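Local coordinates for protein dihydropteroate synthase (PDB 6OMZ) that probably condenses para-aminobenzoate with 6-hydroxymethyl-7,8-dihydropterin diphosphate to form the folate precursor 7,8-dihydropteroate, and here binds pterin-6-yl-methyl-monophosphate, at residues D102-D107 with V120-G125; A226-F231 with P245-E250; A252-S257 with V273-D278. The protein carries 1 engineered substitution. All coordinates share one frame; numbering follows the deposited sequence. Where two conformers were deposited one is given.

Contact 1: D102-D107 with V120-G125; sequences DTMHAD and VNDVSG. With PMM (pterin-6-yl-methyl-monophosphate), chain D; EDO (1,2-ethanediol), chain G.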
loop_
_atom_site.group_PDB
_atom_site.type_symbol
_atom_site.label_atom_id
_atom_site.label_comp_id
_atom_site.label_asym_id
_atom_site.label_seq_id
_atom_site.Cartn_x
_atom_site.Cartn_y
_atom_site.Cartn_z
ATOM N N ASP A 102 -8.289 -0.673 0.159
ATOM C CA ASP A 102 -7.391 -1.242 -0.846
ATOM C C ASP A 102 -8.272 -1.995 -1.839
ATOM O O ASP A 102 -8.637 -3.152 -1.624
ATOM C CB ASP A 102 -6.363 -2.151 -0.173
ATOM C CG ASP A 102 -5.319 -2.708 -1.135
ATOM O OD1 ASP A 102 -5.524 -2.710 -2.374
ATOM O OD2 ASP A 102 -4.265 -3.151 -0.633
ATOM N N THR A 103 -8.653 -1.322 -2.927
ATOM C CA THR A 103 -9.474 -1.959 -3.953
ATOM C C THR A 103 -9.170 -1.318 -5.301
ATOM O O THR A 103 -8.792 -0.141 -5.381
ATOM C CB THR A 103 -10.991 -1.865 -3.639
ATOM O OG1 THR A 103 -11.745 -2.681 -4.558
ATOM C CG2 THR A 103 -11.486 -0.426 -3.780
ATOM N N MET A 104 -9.307 -2.127 -6.360
ATOM C CA MET A 104 -9.268 -1.676 -7.744
ATOM C C MET A 104 -10.651 -1.425 -8.323
ATOM O O MET A 104 -10.754 -1.033 -9.490
ATOM C CB MET A 104 -8.597 -2.714 -8.659
ATOM C CG MET A 104 -7.269 -3.268 -8.237
ATOM S SD MET A 104 -6.752 -4.507 -9.465
ATOM C CE MET A 104 -7.927 -5.827 -9.193
ATOM N N HIS A 105 -11.709 -1.696 -7.569
ATOM C CA HIS A 105 -13.059 -1.744 -8.116
ATOM C C HIS A 105 -13.855 -0.551 -7.609
ATOM O O HIS A 105 -13.957 -0.341 -6.396
ATOM C CB HIS A 105 -13.720 -3.067 -7.740
ATOM C CG HIS A 105 -12.931 -4.259 -8.183
ATOM N ND1 HIS A 105 -12.518 -5.249 -7.315
ATOM C CD2 HIS A 105 -12.454 -4.606 -9.402
ATOM C CE1 HIS A 105 -11.838 -6.165 -7.987
ATOM N NE2 HIS A 105 -11.783 -5.797 -9.254
ATOM N N ALA A 106 -14.402 0.230 -8.547
ATOM C CA ALA A 106 -15.023 1.504 -8.198
ATOM C C ALA A 106 -16.233 1.310 -7.290
ATOM O O ALA A 106 -16.450 2.092 -6.353
ATOM C CB ALA A 106 -15.415 2.253 -9.470
ATOM N N ASP A 107 -17.038 0.278 -7.550
ATOM C CA ASP A 107 -18.224 0.061 -6.732
ATOM C C ASP A 107 -17.832 -0.324 -5.313
ATOM O O ASP A 107 -18.493 0.079 -4.343
ATOM C CB ASP A 107 -19.121 -1.017 -7.362
ATOM C CG ASP A 107 -19.833 -0.547 -8.622
ATOM O OD1 ASP A 107 -19.753 0.651 -8.979
ATOM O OD2 ASP A 107 -20.492 -1.400 -9.261
ATOM N N VAL A 120 -8.731 6.099 -0.790
ATOM C CA VAL A 120 -8.855 4.957 -1.697
ATOM C C VAL A 120 -7.460 4.573 -2.170
ATOM O O VAL A 120 -6.723 5.421 -2.686
ATOM C CB VAL A 120 -9.761 5.267 -2.903
ATOM C CG1 VAL A 120 -9.784 4.059 -3.868
ATOM C CG2 VAL A 120 -11.163 5.596 -2.435
ATOM N N ASN A 121 -7.103 3.301 -1.994
ATOM C CA ASN A 121 -5.788 2.776 -2.350
ATOM C C ASN A 121 -5.959 1.803 -3.519
ATOM O O ASN A 121 -6.410 0.673 -3.327
ATOM C CB ASN A 121 -5.150 2.078 -1.147
ATOM C CG ASN A 121 -3.819 1.446 -1.491
ATOM O OD1 ASN A 121 -3.135 1.903 -2.403
ATOM N ND2 ASN A 121 -3.445 0.388 -0.765
ATOM N N ASP A 122 -5.570 2.230 -4.723
ATOM C CA ASP A 122 -5.863 1.500 -5.964
ATOM C C ASP A 122 -4.573 0.942 -6.557
ATOM O O ASP A 122 -3.800 1.680 -7.175
ATOM C CB ASP A 122 -6.561 2.447 -6.930
ATOM C CG ASP A 122 -7.016 1.777 -8.217
ATOM O OD1 ASP A 122 -6.735 0.576 -8.460
ATOM O OD2 ASP A 122 -7.676 2.493 -8.993
ATOM N N VAL A 123 -4.345 -0.369 -6.396
ATOM C CA VAL A 123 -3.111 -0.953 -6.926
ATOM C C VAL A 123 -3.071 -0.915 -8.451
ATOM O O VAL A 123 -1.999 -1.093 -9.039
ATOM C CB VAL A 123 -2.879 -2.396 -6.403
ATOM C CG1 VAL A 123 -2.803 -2.412 -4.856
ATOM C CG2 VAL A 123 -3.935 -3.372 -6.923
ATOM N N SER A 124 -4.199 -0.656 -9.119
ATOM C CA SER A 124 -4.160 -0.496 -10.562
ATOM C C SER A 124 -3.908 0.943 -10.991
ATOM O O SER A 124 -3.769 1.197 -12.193
ATOM C CB SER A 124 -5.470 -0.972 -11.199
ATOM O OG SER A 124 -6.491 -0.006 -10.958
ATOM N N GLY A 125 -3.864 1.885 -10.050
ATOM C CA GLY A 125 -3.684 3.283 -10.402
ATOM C C GLY A 125 -4.776 3.851 -11.283
ATOM O O GLY A 125 -4.494 4.706 -12.128
HETATM N N5 PMM D . 0.984 -4.108 -1.996
HETATM C C6 PMM D . -0.060 -4.950 -1.875
HETATM C C7 PMM D . -1.351 -4.464 -1.764
HETATM N N8 PMM D . -1.677 -3.166 -1.797
HETATM N N1 PMM D . -0.990 -1.018 -2.033
HETATM C C2 PMM D . -0.020 -0.128 -2.224
HETATM N N2 PMM D . -0.327 1.165 -2.364
HETATM N N3 PMM D . 1.300 -0.470 -2.316
HETATM C C4 PMM D . 1.790 -1.756 -2.237
HETATM O O4 PMM D . 2.995 -1.978 -2.305
HETATM C C4A PMM D . 0.748 -2.786 -2.047
HETATM C C8A PMM D . -0.629 -2.344 -1.946
HETATM C C9 PMM D . 0.237 -6.417 -1.982
HETATM O O10 PMM D . 0.973 -6.855 -0.810
HETATM P PA PMM D . 0.362 -7.485 0.565
HETATM O O1P PMM D . 1.539 -7.698 1.446
HETATM O O2P PMM D . -0.630 -6.492 1.173
HETATM O O3P PMM D . -0.364 -8.779 0.221
HETATM C C1 EDO G . -7.121 7.879 -13.861
HETATM O O1 EDO G . -8.107 6.860 -13.985
HETATM C C2 EDO G . -5.833 7.299 -13.284
HETATM O O2 EDO G . -5.343 6.245 -14.139
HETATM O O HOH W 1 -6.147 -1.749 -4.770
HETATM O O HOH W 2 -9.393 1.238 -10.736
#
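D102 and N121 form a parallel beta bridge with their CA atoms 4.6 Å apart, and beyond it T103 N makes a weak hydrogen bond to N121 O (3.0 Å). The bridge pair's side chains lie side by side on one sheet face, carboxylate and amide planes 46° apart. Both have CG anti to the backbone N (chi1 177° for N121), which extends them to the pterin. An amide suits N121 because it can donate and accept at once: OD1 takes the pterin N2 at 2.9 Å, nearly straight at 174°, while ND2 gives to N1. D102 OD2 lies 2.8 Å from the pterin N8 and is salt-bridged to R269; D102 OD1 accepts from a water that also donates to N121 O and accepts from V123 N, joining both segments. M104 CG packs on V123 CG2 (3.6 Å), and V123 CG1 meets the pterin. The end of D122 nears M104 CA, its OD1 accepting from both N and OG of S124 in an Asx turn. A second water joins D122 OD2 to M104 O. Strands 98-102 and 119-122 end here, joined through helix 106-114 as a beta-alpha-beta unit, with helix 132-139 against A106, V120 and D122.

Contact 2: A226-F231 with P245-E250; sequences ASRKRF and PPDGRE. With PMM (pterin-6-yl-methyl-monophosphate), chain D.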
loop_
_atom_site.group_PDB
_atom_site.type_symbol
_atom_site.label_atom_id
_atom_site.label_comp_id
_atom_site.label_asym_id
_atom_site.label_seq_id
_atom_site.Cartn_x
_atom_site.Cartn_y
_atom_site.Cartn_z
ATOM N N ALA A 226 6.974 -2.036 0.711
ATOM C CA ALA A 226 7.966 -3.095 0.547
ATOM C C ALA A 226 7.692 -4.317 1.414
ATOM O O ALA A 226 8.304 -5.369 1.194
ATOM C CB ALA A 226 9.368 -2.566 0.874
ATOM N N SER A 227 6.777 -4.202 2.368
ATOM C CA SER A 227 6.622 -5.154 3.467
ATOM C C SER A 227 6.502 -6.591 2.986
ATOM O O SER A 227 5.556 -6.941 2.277
ATOM C CB SER A 227 5.387 -4.759 4.282
ATOM O OG SER A 227 5.176 -5.657 5.364
ATOM N N ARG A 228 7.471 -7.420 3.381
ATOM C CA ARG A 228 7.473 -8.864 3.154
ATOM C C ARG A 228 7.514 -9.250 1.680
ATOM O O ARG A 228 7.299 -10.418 1.353
ATOM C CB ARG A 228 6.258 -9.525 3.817
ATOM C CG ARG A 228 6.161 -9.212 5.309
ATOM C CD ARG A 228 4.810 -9.631 5.896
ATOM N NE ARG A 228 4.571 -11.064 5.847
ATOM C CZ ARG A 228 4.842 -11.903 6.845
ATOM N NH1 ARG A 228 5.395 -11.453 7.966
ATOM N NH2 ARG A 228 4.569 -13.196 6.722
ATOM N N LYS A 229 7.796 -8.321 0.782
ATOM C CA LYS A 229 7.720 -8.608 -0.645
ATOM C C LYS A 229 8.833 -9.562 -1.082
ATOM O O LYS A 229 9.843 -9.753 -0.391
ATOM C CB LYS A 229 7.774 -7.309 -1.449
ATOM C CG LYS A 229 6.556 -6.408 -1.222
ATOM C CD LYS A 229 5.881 -6.042 -2.527
ATOM C CE LYS A 229 4.561 -5.310 -2.293
ATOM N NZ LYS A 229 4.593 -3.938 -2.848
ATOM N N ARG A 230 8.635 -10.152 -2.261
ATOM C CA ARG A 230 9.487 -11.231 -2.747
ATOM C C ARG A 230 10.954 -10.821 -2.837
ATOM O O ARG A 230 11.841 -11.645 -2.580
ATOM C CB ARG A 230 8.970 -11.707 -4.107
ATOM C CG ARG A 230 9.671 -12.950 -4.662
ATOM C CD ARG A 230 8.907 -13.577 -5.857
ATOM N NE ARG A 230 8.880 -12.708 -7.041
ATOM C CZ ARG A 230 9.801 -12.709 -8.003
ATOM N NH1 ARG A 230 10.841 -13.536 -7.940
ATOM N NH2 ARG A 230 9.684 -11.876 -9.033
ATOM N N PHE A 231 11.236 -9.567 -3.222
ATOM C CA PHE A 231 12.636 -9.148 -3.337
ATOM C C PHE A 231 13.364 -9.168 -1.994
ATOM O O PHE A 231 14.591 -9.324 -1.973
ATOM C CB PHE A 231 12.755 -7.761 -4.010
ATOM C CG PHE A 231 12.481 -6.553 -3.117
ATOM C CD1 PHE A 231 11.271 -6.401 -2.445
ATOM C CD2 PHE A 231 13.410 -5.513 -3.048
ATOM C CE1 PHE A 231 11.011 -5.278 -1.682
ATOM C CE2 PHE A 231 13.159 -4.372 -2.285
ATOM C CZ PHE A 231 11.950 -4.254 -1.600
ATOM N N PRO A 245 11.947 -16.871 4.370
ATOM C CA PRO A 245 10.472 -16.894 4.473
ATOM C C PRO A 245 9.921 -15.526 4.835
ATOM O O PRO A 245 10.644 -14.698 5.408
ATOM C CB PRO A 245 10.219 -17.912 5.595
ATOM C CG PRO A 245 11.417 -18.832 5.530
ATOM C CD PRO A 245 12.577 -17.920 5.191
ATOM N N PRO A 246 8.642 -15.253 4.525
ATOM C CA PRO A 246 8.099 -13.896 4.759
ATOM C C PRO A 246 8.253 -13.393 6.186
ATOM O O PRO A 246 8.527 -12.200 6.390
ATOM C CB PRO A 246 6.622 -14.047 4.369
ATOM C CG PRO A 246 6.618 -15.132 3.343
ATOM C CD PRO A 246 7.714 -16.097 3.744
ATOM N N ASP A 247 8.095 -14.274 7.184
ATOM C CA ASP A 247 8.255 -13.859 8.577
ATOM C C ASP A 247 9.676 -13.401 8.882
ATOM O O ASP A 247 9.885 -12.600 9.799
ATOM C CB ASP A 247 7.873 -15.001 9.517
ATOM C CG ASP A 247 6.379 -15.119 9.717
ATOM O OD1 ASP A 247 5.630 -14.269 9.189
ATOM O OD2 ASP A 247 5.956 -16.064 10.416
ATOM N N GLY A 248 10.659 -13.901 8.150
ATOM C CA GLY A 248 12.016 -13.444 8.340
ATOM C C GLY A 248 12.378 -12.203 7.554
ATOM O O GLY A 248 13.565 -11.884 7.437
ATOM N N ARG A 249 11.400 -11.494 6.994
ATOM C CA ARG A 249 11.663 -10.290 6.218
ATOM C C ARG A 249 11.331 -9.013 6.981
ATOM O O ARG A 249 11.381 -7.930 6.393
ATOM C CB ARG A 249 10.872 -10.315 4.899
ATOM C CG ARG A 249 11.169 -11.551 4.030
ATOM C CD ARG A 249 10.250 -11.714 2.823
ATOM N NE ARG A 249 10.368 -13.092 2.304
ATOM C CZ ARG A 249 9.667 -13.592 1.292
ATOM N NH1 ARG A 249 8.784 -12.834 0.649
ATOM N NH2 ARG A 249 9.868 -14.852 0.908
ATOM N N GLU A 250 11.003 -9.106 8.269
ATOM C CA GLU A 250 10.494 -7.918 8.959
ATOM C C GLU A 250 11.601 -6.939 9.345
ATOM O O GLU A 250 11.384 -5.726 9.322
ATOM C CB GLU A 250 9.700 -8.330 10.201
ATOM C CG GLU A 250 8.492 -9.225 9.899
ATOM C CD GLU A 250 7.365 -8.516 9.149
ATOM O OE1 GLU A 250 7.534 -7.346 8.724
ATOM O OE2 GLU A 250 6.296 -9.145 8.985
HETATM N N5 PMM D . 0.984 -4.108 -1.996
HETATM C C6 PMM D . -0.060 -4.950 -1.875
HETATM C C7 PMM D . -1.351 -4.464 -1.764
HETATM N N8 PMM D . -1.677 -3.166 -1.797
HETATM N N1 PMM D . -0.990 -1.018 -2.033
HETATM C C2 PMM D . -0.020 -0.128 -2.224
HETATM N N2 PMM D . -0.327 1.165 -2.364
HETATM N N3 PMM D . 1.300 -0.470 -2.316
HETATM C C4 PMM D . 1.790 -1.756 -2.237
HETATM O O4 PMM D . 2.995 -1.978 -2.305
HETATM C C4A PMM D . 0.748 -2.786 -2.047
HETATM C C8A PMM D . -0.629 -2.344 -1.946
HETATM C C9 PMM D . 0.237 -6.417 -1.982
HETATM O O10 PMM D . 0.973 -6.855 -0.810
HETATM P PA PMM D . 0.362 -7.485 0.565
HETATM O O1P PMM D . 1.539 -7.698 1.446
HETATM O O2P PMM D . -0.630 -6.492 1.173
HETATM O O3P PMM D . -0.364 -8.779 0.221
HETATM O O HOH W 3 5.839 -5.548 7.920
#
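R228 turns its guanidinium edge to two acids, D247 and E250, and one face to P246. Its chain bends at chi3 (64°), which turns the flat group toward D247 and E250. D247 lies alongside it, pointing the same way, but with the carboxylate plane steeply turned, 70° from the guanidinium. NH1 (3.1 Å) and NH2 (2.9 Å) of R228 both grip the single oxygen D247 OD1 end-on, not a matched pair of oxygens, and that oxygen lies nearly in the guanidinium plane. E250 crosses R228 obliquely and brings OE2 to within 2.7 Å of the same NH1; OE2 is met on its anti side but well out of the carboxylate plane, while lying in the guanidinium plane. P246 O sits above the guanidinium toward its rim, and P246 CB closes to 3.2 Å from NH2.

R249 works on the backbone instead. Its chain is extended from CG to NE, long enough for NH1 to donate to R228 O at 2.9 Å from above the carbonyl plane, while NH2 binds R244 O. R228 O belongs to the type II turn A226-K229. A water bridges S227 OG and E250 OE1, donating to the glutamate.

Arginine suits position 228 because its several N-H groups can serve two acids at once. The positive guanidinium between D247 and E250 should offset the repulsion of the two carboxylates and probably favours their ionised forms. This surface network ties the turn that carries the pterin-binding K229 to the start of helix 250-262.

Contact 3: A252-S257 with V273-D278; sequences ATAVIS and VQASVD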
loop_
_atom_site.group_PDB
_atom_site.type_symbol
_atom_site.label_atom_id
_atom_site.label_comp_id
_atom_site.label_asym_id
_atom_site.label_seq_id
_atom_site.Cartn_x
_atom_site.Cartn_y
_atom_site.Cartn_z
ATOM N N ALA A 252 14.287 -6.359 7.590
ATOM C CA ALA A 252 14.536 -5.666 6.328
ATOM C C ALA A 252 13.437 -4.655 6.016
ATOM O O ALA A 252 13.719 -3.534 5.569
ATOM C CB ALA A 252 14.666 -6.696 5.199
ATOM N N THR A 253 12.175 -5.032 6.254
ATOM C CA THR A 253 11.058 -4.126 5.991
ATOM C C THR A 253 11.153 -2.867 6.845
ATOM O O THR A 253 10.937 -1.754 6.352
ATOM C CB THR A 253 9.733 -4.855 6.246
ATOM O OG1 THR A 253 9.593 -5.939 5.310
ATOM C CG2 THR A 253 8.547 -3.904 6.108
ATOM N N ALA A 254 11.490 -3.026 8.125
ATOM C CA ALA A 254 11.573 -1.880 9.025
ATOM C C ALA A 254 12.713 -0.946 8.640
ATOM O O ALA A 254 12.593 0.278 8.780
ATOM C CB ALA A 254 11.740 -2.370 10.466
ATOM N N VAL A 255 13.842 -1.504 8.190
ATOM C CA VAL A 255 14.942 -0.670 7.711
ATOM C C VAL A 255 14.510 0.136 6.488
ATOM O O VAL A 255 14.842 1.321 6.360
ATOM C CB VAL A 255 16.187 -1.533 7.424
ATOM C CG1 VAL A 255 17.293 -0.682 6.797
ATOM C CG2 VAL A 255 16.676 -2.180 8.717
ATOM N N ILE A 256 13.748 -0.480 5.578
ATOM C CA ILE A 256 13.232 0.268 4.437
ATOM C C ILE A 256 12.338 1.417 4.902
ATOM O O ILE A 256 12.394 2.519 4.348
ATOM C CB ILE A 256 12.509 -0.683 3.468
ATOM C CG1 ILE A 256 13.569 -1.484 2.694
ATOM C CG2 ILE A 256 11.575 0.087 2.520
ATOM C CD1 ILE A 256 13.012 -2.530 1.752
ATOM N N SER A 257 11.520 1.194 5.939
ATOM C CA SER A 257 10.714 2.304 6.455
ATOM C C SER A 257 11.596 3.480 6.868
ATOM O O SER A 257 11.286 4.637 6.560
ATOM C CB SER A 257 9.855 1.852 7.634
ATOM O OG SER A 257 8.822 0.970 7.224
ATOM N N VAL A 273 3.418 -3.239 12.072
ATOM C CA VAL A 273 3.467 -1.830 12.451
ATOM C C VAL A 273 4.462 -1.612 13.588
ATOM O O VAL A 273 5.265 -0.675 13.554
ATOM C CB VAL A 273 2.047 -1.344 12.797
ATOM C CG1 VAL A 273 2.084 0.005 13.512
ATOM C CG2 VAL A 273 1.220 -1.251 11.501
ATOM N N GLN A 274 4.457 -2.496 14.586
ATOM C CA GLN A 274 5.356 -2.327 15.722
ATOM C C GLN A 274 6.815 -2.244 15.281
ATOM O O GLN A 274 7.577 -1.411 15.785
ATOM C CB GLN A 274 5.165 -3.469 16.713
ATOM C CG GLN A 274 6.102 -3.341 17.915
ATOM C CD GLN A 274 5.895 -4.440 18.943
ATOM O OE1 GLN A 274 6.611 -5.443 18.958
ATOM N NE2 GLN A 274 4.915 -4.251 19.808
ATOM N N ALA A 275 7.221 -3.083 14.333
ATOM C CA ALA A 275 8.625 -3.076 13.926
ATOM C C ALA A 275 8.994 -1.781 13.211
ATOM O O ALA A 275 10.064 -1.212 13.463
ATOM C CB ALA A 275 8.924 -4.294 13.052
ATOM N N SER A 276 8.127 -1.287 12.321
ATOM C CA SER A 276 8.447 -0.036 11.642
ATOM C C SER A 276 8.345 1.158 12.583
ATOM O O SER A 276 9.121 2.110 12.450
ATOM C CB SER A 276 7.541 0.157 10.425
ATOM O OG SER A 276 8.060 -0.531 9.292
ATOM N N VAL A 277 7.408 1.127 13.536
ATOM C CA VAL A 277 7.324 2.212 14.512
ATOM C C VAL A 277 8.559 2.212 15.412
ATOM O O VAL A 277 9.134 3.270 15.688
ATOM C CB VAL A 277 6.014 2.117 15.318
ATOM C CG1 VAL A 277 6.023 3.110 16.487
ATOM C CG2 VAL A 277 4.826 2.410 14.417
ATOM N N ASP A 278 9.011 1.027 15.842
ATOM C CA ASP A 278 10.275 0.926 16.579
ATOM C C ASP A 278 11.407 1.578 15.791
ATOM O O ASP A 278 12.226 2.326 16.336
ATOM C CB ASP A 278 10.645 -0.545 16.834
ATOM C CG ASP A 278 9.778 -1.244 17.866
ATOM O OD1 ASP A 278 8.868 -0.636 18.481
ATOM O OD2 ASP A 278 10.046 -2.456 18.071
#
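A254 lays its methyl group over one face of the peptide group that joins A275 to S276, the flat surface that matters here, since neither segment brings a flat side chain to the interface. A254 CB stands above that plane, displaced toward the oxygen, and lies 3.6 Å from A275 O. On that same side of the peptide plane A275 CB comes within 4.3 Å of A254 CB, a loose methyl-methyl contact.

Next to this pair two serines meet through their hydroxyls, the CB-OG bonds strongly turned against each other. S257 OG and S276 OG are hydrogen-bonded at 2.7 Å, and either hydroxyl could be the donor. Each has its OG anti to the carbonyl carbon, beside its own backbone N (chi1 -69° for S257, -84° for S276), a setting that brings the two oxygens together across the interface. S276 OG also approaches A254 CA (3.8 Å), filling the position where the backbones come nearest, with A254 and S276 CA atoms 4.5 Å apart.

The residue types explain the closeness. Alanine offers only a methyl and serine one atom more, so the helix axes can approach to 8.3 Å while crossing at -45°. Only 149 Å² is buried between the segments, yet most of the touching residues are hidden from solvent. The bond gives each of the two buried hydroxyls one polar partner, one as donor and the other as acceptor, and beneath them S257 rests on V268 and V270 of strand 267-270 and S276 on V270.

Helices 250-262 and 273-287 are thus neighbours on the outside of the parallel strands, one preceding and one following strand 267-270. Such adjacent helices layered over the strands are characteristic of the TIM barrel, the fold to which this pterin-binding family belongs.

Overall arrangement
Contacts 1 and 2 reach the bound pterin from opposite sides of the chain's centre: their own centres lie 23 Å apart and their nearest atoms about 8 Å, yet both touch the ligand. Contact 1 supplies D102, N121 and V123 to the pocket, whereas contact 2 supplies K229, whose NZ donates to the pterin O4. Contact 3 does not touch the ligand; the T253 side chain is about 9 Å from it. It adjoins contact 2, with centres about 11 Å apart. There R228 N probably bonds to T253 OG1 (3.2 Å) and A226 CB packs on I256 CD1. Helix 250-262, which begins at E250 of contact 2, carries A254 and S257 of contact 3, so one helix takes part in both.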